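Local structure of oxidized polyvinyl alcohol hydrolase (Pseudomonas sp. VM15C, 3WWC) at residues S71-N76 with A82-N87; H303-L308 with E312-A317. The protein hydrolyses beta-diketones such as nonane-4,6-dione and cleaves oxidized polyvinyl alcohol in the second step of polyvinyl alcohol degradation. The protein carries 1 engineered substitution. All coordinates share one frame; numbering follows the deposited sequence.

Interaction 1: S71-N76 with A82-N87; sequences SVESTN and ARSGAN. With BUA (butanoic acid), chain C.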
ATOM      1  N   SER A  71      -0.455   9.372  -6.869  1.00  9.88           N
ATOM      2  CA  SER A  71      -0.131  10.804  -6.924  1.00  9.20           C
ATOM      3  C   SER A  71      -1.022  11.658  -7.748  1.00  9.77           C
ATOM      4  O   SER A  71      -1.261  12.806  -7.387  1.00 10.97           O
ATOM      5  CB  SER A  71       1.299  10.965  -7.464  1.00 10.72           C
ATOM      6  OG  SER A  71       2.238  10.375  -6.554  1.00 12.73           O
ATOM      7  N   VAL A  72      -1.586  11.094  -8.817  1.00 10.84           N
ATOM      8  CA  VAL A  72      -2.428  11.901  -9.711  1.00 13.86           C
ATOM      9  C   VAL A  72      -3.892  11.497  -9.810  1.00 13.94           C
ATOM     10  O   VAL A  72      -4.739  12.347 -10.073  1.00 17.54           O
ATOM     11  CB  VAL A  72      -1.820  11.928 -11.099  1.00 16.63           C
ATOM     12  CG1 VAL A  72      -2.781  12.587 -12.085  1.00 20.96           C
ATOM     13  CG2 VAL A  72      -0.460  12.635 -11.028  1.00 18.69           C
ATOM     14  N   GLU A  73      -4.233  10.235  -9.583  1.00 10.71           N
ATOM     15  CA  GLU A  73      -5.635   9.867  -9.634  1.00 10.14           C
ATOM     16  C   GLU A  73      -6.352  10.253  -8.369  1.00  9.51           C
ATOM     17  O   GLU A  73      -5.777  10.140  -7.279  1.00 10.04           O
ATOM     18  CB  GLU A  73      -5.776   8.362  -9.838  1.00 11.67           C
ATOM     19  CG  GLU A  73      -5.263   7.906 -11.170  1.00 13.69           C
ATOM     20  CD  GLU A  73      -5.001   6.408 -11.186  1.00 15.56           C
ATOM     21  OE1 GLU A  73      -4.340   5.919 -10.236  1.00 15.64           O
ATOM     22  OE2 GLU A  73      -5.430   5.732 -12.164  1.00 17.50           O
ATOM     23  N   SER A  74      -7.600  10.690  -8.464  1.00  9.15           N
ATOM     24  CA  SER A  74      -8.338  11.013  -7.255  1.00  7.80           C
ATOM     25  C   SER A  74      -8.802   9.779  -6.496  1.00  8.89           C
ATOM     26  O   SER A  74      -8.759   8.660  -7.025  1.00  8.43           O
ATOM     27  CB  SER A  74      -9.561  11.893  -7.583  1.00  8.82           C
ATOM     28  OG  SER A  74     -10.508  11.128  -8.328  1.00  9.17           O
ATOM     29  N   THR A  75      -9.196   9.968  -5.250  1.00  8.65           N
ATOM     30  CA  THR A  75      -9.758   8.837  -4.500  1.00  8.34           C
ATOM     31  C   THR A  75     -11.011   8.368  -5.251  1.00  9.87           C
ATOM     32  O   THR A  75     -11.241   7.166  -5.382  1.00  9.31           O
ATOM     33  CB  THR A  75     -10.054   9.249  -3.071  1.00  8.21           C
ATOM     34  OG1 THR A  75      -8.800   9.409  -2.386  1.00  8.46           O
ATOM     35  CG2 THR A  75     -10.892   8.160  -2.366  1.00  8.58           C
ATOM     36  N   ASN A  76     -11.843   9.295  -5.739  1.00  8.92           N
ATOM     37  CA  ASN A  76     -13.024   8.872  -6.515  1.00  8.93           C
ATOM     38  C   ASN A  76     -12.640   8.103  -7.761  1.00  9.21           C
ATOM     39  O   ASN A  76     -13.307   7.091  -8.107  1.00 10.11           O
ATOM     40  CB  ASN A  76     -13.866  10.105  -6.842  1.00 13.61           C
ATOM     41  CG  ASN A  76     -15.042   9.777  -7.751  1.00 20.38           C
ATOM     42  OD1 ASN A  76     -15.866   8.933  -7.414  1.00 26.78           O
ATOM     43  ND2 ASN A  76     -15.123  10.445  -8.907  1.00 27.19           N
ATOM     44  N   ALA A  82     -12.944   2.593 -14.107  1.00 11.92           N
ATOM     45  CA  ALA A  82     -12.370   1.309 -14.426  1.00 12.46           C
ATOM     46  C   ALA A  82     -10.875   1.279 -14.651  1.00 12.65           C
ATOM     47  O   ALA A  82     -10.193   0.364 -14.167  1.00 13.53           O
ATOM     48  CB  ALA A  82     -13.088   0.719 -15.664  1.00 13.26           C
ATOM     49  N   ARG A  83     -10.341   2.251 -15.397  1.00 11.83           N
ATOM     50  CA  ARG A  83      -8.909   2.280 -15.684  1.00 15.28           C
ATOM     51  C   ARG A  83      -8.075   2.579 -14.449  1.00 11.60           C
ATOM     52  O   ARG A  83      -6.891   2.370 -14.459  1.00 12.16           O
ATOM     53  CB  ARG A  83      -8.582   3.324 -16.767  1.00 19.59           C
ATOM     54  CG  ARG A  83      -8.751   2.876 -18.204  1.00 29.31           C
ATOM     55  CD  ARG A  83      -8.187   4.001 -19.115  1.00 35.05           C
ATOM     56  NE  ARG A  83      -7.049   4.635 -18.421  1.00 38.97           N
ATOM     57  CZ  ARG A  83      -7.122   5.689 -17.601  1.00 39.79           C
ATOM     58  NH1 ARG A  83      -8.284   6.305 -17.347  1.00 39.75           N
ATOM     59  NH2 ARG A  83      -6.018   6.086 -16.971  1.00 41.12           N
ATOM     60  N   SER A  84      -8.721   3.026 -13.376  1.00 10.00           N
ATOM     61  CA  SER A  84      -8.037   3.349 -12.126  1.00  9.13           C
ATOM     62  C   SER A  84      -8.273   2.281 -11.075  1.00  9.56           C
ATOM     63  O   SER A  84      -7.825   2.435  -9.939  1.00  9.28           O
ATOM     64  CB  SER A  84      -8.516   4.704 -11.583  1.00 10.25           C
ATOM     65  OG  SER A  84      -8.172   5.796 -12.493  1.00 12.80           O
ATOM     66  N   GLY A  85      -9.016   1.253 -11.433  1.00  9.73           N
ATOM     67  CA  GLY A  85      -9.254   0.133 -10.509  1.00 10.52           C
ATOM     68  C   GLY A  85     -10.664  -0.101 -10.050  1.00 10.19           C
ATOM     69  O   GLY A  85     -10.997  -1.198  -9.592  1.00 10.29           O
ATOM     70  N   ALA A  86     -11.493   0.934 -10.138  1.00  9.54           N
ATOM     71  CA  ALA A  86     -12.906   0.875  -9.681  1.00  9.61           C
ATOM     72  C   ALA A  86     -13.000   0.019  -8.424  1.00  9.09           C
ATOM     73  O   ALA A  86     -13.771  -0.925  -8.326  1.00  9.17           O
ATOM     74  CB  ALA A  86     -13.788   0.313 -10.806  1.00 10.44           C
ATOM     75  N   ASN A  87     -12.256   0.434  -7.398  1.00  8.99           N
ATOM     76  CA  ASN A  87     -12.148  -0.365  -6.175  1.00  8.19           C
ATOM     77  C   ASN A  87     -13.435  -0.485  -5.343  1.00  9.43           C
ATOM     78  O   ASN A  87     -13.537  -1.398  -4.514  1.00  8.93           O
ATOM     79  CB  ASN A  87     -10.986   0.191  -5.325  1.00  8.86           C
ATOM     80  CG  ASN A  87      -9.653  -0.331  -5.799  1.00  7.70           C
ATOM     81  OD1 ASN A  87      -9.260  -1.433  -5.427  1.00  8.45           O
ATOM     82  ND2 ASN A  87      -8.953   0.422  -6.641  1.00  8.43           N
TER
HETATM   83  C1  BUA C 402       7.748   8.764  -6.051  0.50 32.18           C
HETATM   84  C2  BUA C 402       6.764   7.916  -6.859  1.00 31.98           C
HETATM   85  C3  BUA C 402       5.351   8.143  -6.320  1.00 30.41           C
HETATM   86  C4  BUA C 402       4.317   7.394  -7.164  1.00 30.26           C
HETATM   87  O1  BUA C 402       3.179   7.910  -7.246  1.00 22.42           O
HETATM   88  O2  BUA C 402       4.672   6.292  -7.644  1.00 30.08           O
HETATM   89  O   HOH W   1      -4.527   3.396 -13.231  1.00 13.79           O
HETATM   90  O   HOH W   2      -6.127   4.300  -8.721  1.00 16.00           O

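Interaction 2: H303-L308 with E312-A317; sequences HMWPQL and EFNRWA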
ATOM      1  N   HIS A 303       3.059   1.372 -14.969  1.00 16.32           N
ATOM      2  CA  HIS A 303       2.874   2.002 -13.680  1.00 15.82           C
ATOM      3  C   HIS A 303       1.506   2.647 -13.598  1.00 18.97           C
ATOM      4  O   HIS A 303       1.361   3.875 -13.807  1.00 21.84           O
ATOM      5  CB  HIS A 303       3.928   3.086 -13.462  1.00 17.58           C
ATOM      6  CG  HIS A 303       4.028   3.547 -12.041  1.00 16.82           C
ATOM      7  ND1 HIS A 303       4.441   2.718 -11.019  1.00 16.77           N
ATOM      8  CD2 HIS A 303       3.777   4.751 -11.467  1.00 18.66           C
ATOM      9  CE1 HIS A 303       4.442   3.391  -9.876  1.00 17.45           C
ATOM     10  NE2 HIS A 303       4.048   4.630 -10.127  1.00 19.57           N
ATOM     11  N   MET A 304       0.500   1.827 -13.354  1.00 15.40           N
ATOM     12  CA  MET A 304      -0.885   2.271 -13.213  1.00 13.94           C
ATOM     13  C   MET A 304      -1.613   1.089 -12.602  1.00 11.24           C
ATOM     14  O   MET A 304      -1.012   0.046 -12.405  1.00 12.12           O
ATOM     15  CB  MET A 304      -1.505   2.634 -14.569  1.00 17.80           C
ATOM     16  CG  MET A 304      -1.313   1.600 -15.586  1.00 19.46           C
ATOM     17  SD  MET A 304      -1.619   2.236 -17.306  1.00 26.69           S
ATOM     18  CE  MET A 304      -2.835   3.282 -17.085  1.00 19.75           C
ATOM     19  N   TRP A 305      -2.862   1.259 -12.235  1.00 10.20           N
ATOM     20  CA  TRP A 305      -3.567   0.115 -11.658  1.00  9.79           C
ATOM     21  C   TRP A 305      -3.573  -0.981 -12.707  1.00 10.61           C
ATOM     22  O   TRP A 305      -3.704  -0.692 -13.893  1.00 11.58           O
ATOM     23  CB  TRP A 305      -5.016   0.503 -11.359  1.00  9.87           C
ATOM     24  CG  TRP A 305      -5.664  -0.471 -10.412  1.00  9.47           C
ATOM     25  CD1 TRP A 305      -6.301  -1.673 -10.728  1.00  8.96           C
ATOM     26  CD2 TRP A 305      -5.613  -0.395  -8.999  1.00  8.62           C
ATOM     27  NE1 TRP A 305      -6.622  -2.323  -9.579  1.00  9.88           N
ATOM     28  CE2 TRP A 305      -6.210  -1.568  -8.495  1.00  8.18           C
ATOM     29  CE3 TRP A 305      -5.118   0.555  -8.105  1.00 10.04           C
ATOM     30  CZ2 TRP A 305      -6.317  -1.839  -7.115  1.00  8.25           C
ATOM     31  CZ3 TRP A 305      -5.219   0.313  -6.745  1.00  9.91           C
ATOM     32  CH2 TRP A 305      -5.821  -0.899  -6.250  1.00  8.54           C
ATOM     33  N   PRO A 306      -3.490  -2.250 -12.304  1.00  9.60           N
ATOM     34  CA  PRO A 306      -3.504  -3.420 -13.209  1.00 10.43           C
ATOM     35  C   PRO A 306      -4.571  -3.181 -14.276  1.00 11.61           C
ATOM     36  O   PRO A 306      -5.736  -2.920 -13.957  1.00 10.78           O
ATOM     37  CB  PRO A 306      -3.860  -4.560 -12.256  1.00 11.16           C
ATOM     38  CG  PRO A 306      -2.912  -4.194 -11.071  1.00 10.33           C
ATOM     39  CD  PRO A 306      -3.214  -2.670 -10.912  1.00  9.56           C
ATOM     40  N   GLN A 307      -4.142  -3.287 -15.544  1.00 11.67           N
ATOM     41  CA  GLN A 307      -5.002  -2.961 -16.666  1.00 12.00           C
ATOM     42  C   GLN A 307      -5.629  -4.133 -17.370  1.00 11.72           C
ATOM     43  O   GLN A 307      -6.732  -3.992 -17.939  1.00 13.21           O
ATOM     44  CB  GLN A 307      -4.197  -2.174 -17.706  1.00 11.48           C
ATOM     45  CG  GLN A 307      -3.711  -0.811 -17.197  1.00 11.46           C
ATOM     46  CD  GLN A 307      -4.842   0.163 -16.985  1.00 14.16           C
ATOM     47  OE1 GLN A 307      -5.130   0.569 -15.844  1.00 15.95           O
ATOM     48  NE2 GLN A 307      -5.505   0.552 -18.057  1.00 13.90           N
ATOM     49  N   LEU A 308      -4.930  -5.251 -17.365  1.00 12.69           N
ATOM     50  CA  LEU A 308      -5.466  -6.446 -18.002  1.00 13.85           C
ATOM     51  C   LEU A 308      -6.446  -7.151 -17.040  1.00 12.38           C
ATOM     52  O   LEU A 308      -6.066  -7.533 -15.920  1.00 12.43           O
ATOM     53  CB  LEU A 308      -4.326  -7.408 -18.374  1.00 14.97           C
ATOM     54  CG  LEU A 308      -3.263  -6.813 -19.290  1.00 17.68           C
ATOM     55  CD1 LEU A 308      -2.016  -7.759 -19.278  1.00 19.16           C
ATOM     56  CD2 LEU A 308      -3.861  -6.585 -20.691  1.00 20.10           C
ATOM     57  N   GLU A 312     -11.219  -8.847 -12.677  1.00 10.62           N
ATOM     58  CA  GLU A 312     -10.847 -10.237 -12.361  1.00 11.05           C
ATOM     59  C   GLU A 312      -9.619 -10.211 -11.432  1.00  9.49           C
ATOM     60  O   GLU A 312      -9.536 -10.986 -10.489  1.00  9.11           O
ATOM     61  CB  GLU A 312     -10.444 -11.041 -13.602  1.00 11.66           C
ATOM     62  CG  GLU A 312     -11.599 -11.370 -14.532  1.00 15.19           C
ATOM     63  CD  GLU A 312     -11.058 -12.139 -15.732  1.00 16.33           C
ATOM     64  OE1 GLU A 312     -10.230 -13.061 -15.555  1.00 18.72           O
ATOM     65  OE2 GLU A 312     -11.466 -11.776 -16.856  1.00 22.04           O
ATOM     66  N   PHE A 313      -8.664  -9.320 -11.699  1.00  9.43           N
ATOM     67  CA  PHE A 313      -7.483  -9.239 -10.851  1.00  9.77           C
ATOM     68  C   PHE A 313      -7.836  -8.794  -9.438  1.00  9.08           C
ATOM     69  O   PHE A 313      -7.393  -9.390  -8.462  1.00  8.92           O
ATOM     70  CB  PHE A 313      -6.430  -8.267 -11.428  1.00 10.02           C
ATOM     71  CG  PHE A 313      -5.273  -8.096 -10.513  1.00 10.14           C
ATOM     72  CD1 PHE A 313      -4.281  -9.067 -10.474  1.00 13.01           C
ATOM     73  CD2 PHE A 313      -5.240  -7.009  -9.629  1.00 12.43           C
ATOM     74  CE1 PHE A 313      -3.224  -8.975  -9.544  1.00 16.02           C
ATOM     75  CE2 PHE A 313      -4.180  -6.918  -8.688  1.00 13.33           C
ATOM     76  CZ  PHE A 313      -3.203  -7.899  -8.668  1.00 13.67           C
ATOM     77  N   ASN A 314      -8.667  -7.762  -9.302  1.00  8.84           N
ATOM     78  CA  ASN A 314      -9.045  -7.269  -7.990  1.00  8.92           C
ATOM     79  C   ASN A 314      -9.721  -8.367  -7.191  1.00  9.34           C
ATOM     80  O   ASN A 314      -9.441  -8.545  -5.999  1.00  8.52           O
ATOM     81  CB  ASN A 314      -9.997  -6.065  -8.051  1.00  8.89           C
ATOM     82  CG  ASN A 314      -9.358  -4.797  -8.593  1.00 10.51           C
ATOM     83  OD1 ASN A 314      -8.165  -4.758  -8.878  1.00 11.47           O
ATOM     84  ND2 ASN A 314     -10.177  -3.733  -8.717  1.00 11.90           N
ATOM     85  N   ARG A 315     -10.615  -9.124  -7.840  1.00  8.60           N
ATOM     86  CA  ARG A 315     -11.339 -10.183  -7.103  1.00  9.18           C
ATOM     87  C   ARG A 315     -10.365 -11.275  -6.710  1.00  8.62           C
ATOM     88  O   ARG A 315     -10.378 -11.763  -5.563  1.00  8.26           O
ATOM     89  CB  ARG A 315     -12.405 -10.831  -8.003  1.00 10.15           C
ATOM     90  CG  ARG A 315     -13.587  -9.942  -8.284  1.00 10.46           C
ATOM     91  CD  ARG A 315     -14.707 -10.735  -9.063  1.00 10.79           C
ATOM     92  NE  ARG A 315     -14.365 -11.066 -10.438  1.00 11.71           N
ATOM     93  CZ  ARG A 315     -14.647 -10.300 -11.498  1.00 10.25           C
ATOM     94  NH1 ARG A 315     -15.254  -9.115 -11.354  1.00 10.93           N
ATOM     95  NH2 ARG A 315     -14.394 -10.795 -12.689  1.00 10.73           N
ATOM     96  N   TRP A 316      -9.501 -11.682  -7.640  1.00  9.27           N
ATOM     97  CA  TRP A 316      -8.513 -12.743  -7.359  1.00  8.46           C
ATOM     98  C   TRP A 316      -7.557 -12.311  -6.246  1.00  8.11           C
ATOM     99  O   TRP A 316      -7.270 -13.085  -5.299  1.00  8.73           O
ATOM    100  CB  TRP A 316      -7.704 -13.080  -8.626  1.00  9.34           C
ATOM    101  CG  TRP A 316      -6.605 -14.062  -8.359  1.00 10.69           C
ATOM    102  CD1 TRP A 316      -6.738 -15.428  -8.199  1.00 10.71           C
ATOM    103  CD2 TRP A 316      -5.238 -13.761  -8.084  1.00 10.06           C
ATOM    104  NE1 TRP A 316      -5.528 -15.984  -7.844  1.00 11.46           N
ATOM    105  CE2 TRP A 316      -4.592 -14.986  -7.755  1.00 11.69           C
ATOM    106  CE3 TRP A 316      -4.484 -12.586  -8.075  1.00 10.68           C
ATOM    107  CZ2 TRP A 316      -3.246 -15.048  -7.420  1.00 12.49           C
ATOM    108  CZ3 TRP A 316      -3.142 -12.656  -7.743  1.00 12.82           C
ATOM    109  CH2 TRP A 316      -2.540 -13.886  -7.420  1.00 12.91           C
ATOM    110  N   ALA A 317      -7.066 -11.075  -6.335  1.00  7.86           N
ATOM    111  CA  ALA A 317      -6.097 -10.636  -5.311  1.00  7.56           C
ATOM    112  C   ALA A 317      -6.729 -10.537  -3.938  1.00  8.50           C
ATOM    113  O   ALA A 317      -6.163 -11.058  -2.970  1.00  9.34           O
ATOM    114  CB  ALA A 317      -5.480  -9.246  -5.735  1.00  8.46           C
TER

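Interaction 1: S71-N76 with A82-N87
Ser84 gives its hydroxyl hydrogen to the carboxylate of Glu73, with OG 2.8 Å from OE2. The hydroxyl comes from above the carboxylate plane, 51° out of it. Two waters widen the grip. The first donates both to Glu73 OE2, at 2.7 Å, and to the carbonyl O of Arg83. The second donates to Glu73 OE1, at 2.8 Å, and to Ser84 O. Both carboxylate oxygens are therefore tied to the 82-84 3-10 turn. The turn itself is closed by Gly85 N bonding Ala82 O. Glu73 can reach this far because its chain is extended beyond CG (chi2 162°). Arg83 NH2 stays 4.9 Å from Glu73 OE2, near enough to favour the negative charge, perhaps, but not in contact. The fold is that of the alpha/beta hydrolases: residues 71-74 belong to the loop from strand 62-68 to helix 75-80, and 82-87 follow that helix. Ser74 is its N-cap, with OG bonded to Asp77 N. At the start of the segment, Ser71 OG donates to O1 of the bound butanoic acid, 2.7 Å away. Trp126 NE1 also bonds Ser71 OG. The side chain of Glu73 lies about 7 Å from that of Ala177, an engineered residue at the charge-relay position assigned by similarity.

Interaction 2: H303-L308 with E312-A317
In this alpha/beta-hydrolase fold, the loop after strand 292-298 packs on helix 310-322 through Trp305 against Asn314 and Pro306 against Phe313. His303 starts this segment. It bonds Asp258 through ND1 and the bound butanoic acid through NE2, consistent with the histidine of a catalytic triad. Two residues on, the side chain of Trp305 is about 11 Å from the butanoic acid and meets the helix. Pro306 meets the ring of Phe313 obliquely, with CG 3.8 Å from CE2. Pro306 CB is equally close to Phe313 CD2. The Phe313 ring is placed there with CG anti to the backbone N (chi1 175°). Ala317 CB lies over one face of that ring, toward its rim, and Tyr342 stacks with it. Pro306 also works on its own neighbour: CD sits 3.2 Å above the Trp305 ring plane, toward the rim. Ile200, at the end of strand 196-200, touches both Trp305 and Pro306. All four contact residues are buried, and the one polar pair among them is matched. The indole and the amide planes stand 87° apart. Trp305 NE1 donates edge-on to Asn314 OD1 at 3.0 Å, nearly straight at 163°, on a lone pair in the carbonyl plane.

Interaction 2 is a core contact, while interaction 1 is only partly buried and includes exposed Arg83. Their chemistry follows. The 71-76/82-87 pair relies on a carboxylate, a hydroxyl and bridging waters. The 303-308/312-317 pair combines apolar packing with one direct indole-to-amide bond. Interaction 1 joins the loop before helix 75-80 to the turn after it; interaction 2 joins the loop after strand 292-298 to helix 310-322. One segment of each carries a residue that bonds the ligand, Ser71 or His303, though neither takes part in the contact. The two touch directly. Gly85 CA lies against Trp305 CD1, and Asn87 also packs on the indole. Asn314 serves both: its ND2 makes a weak hydrogen bond to Gly85 O.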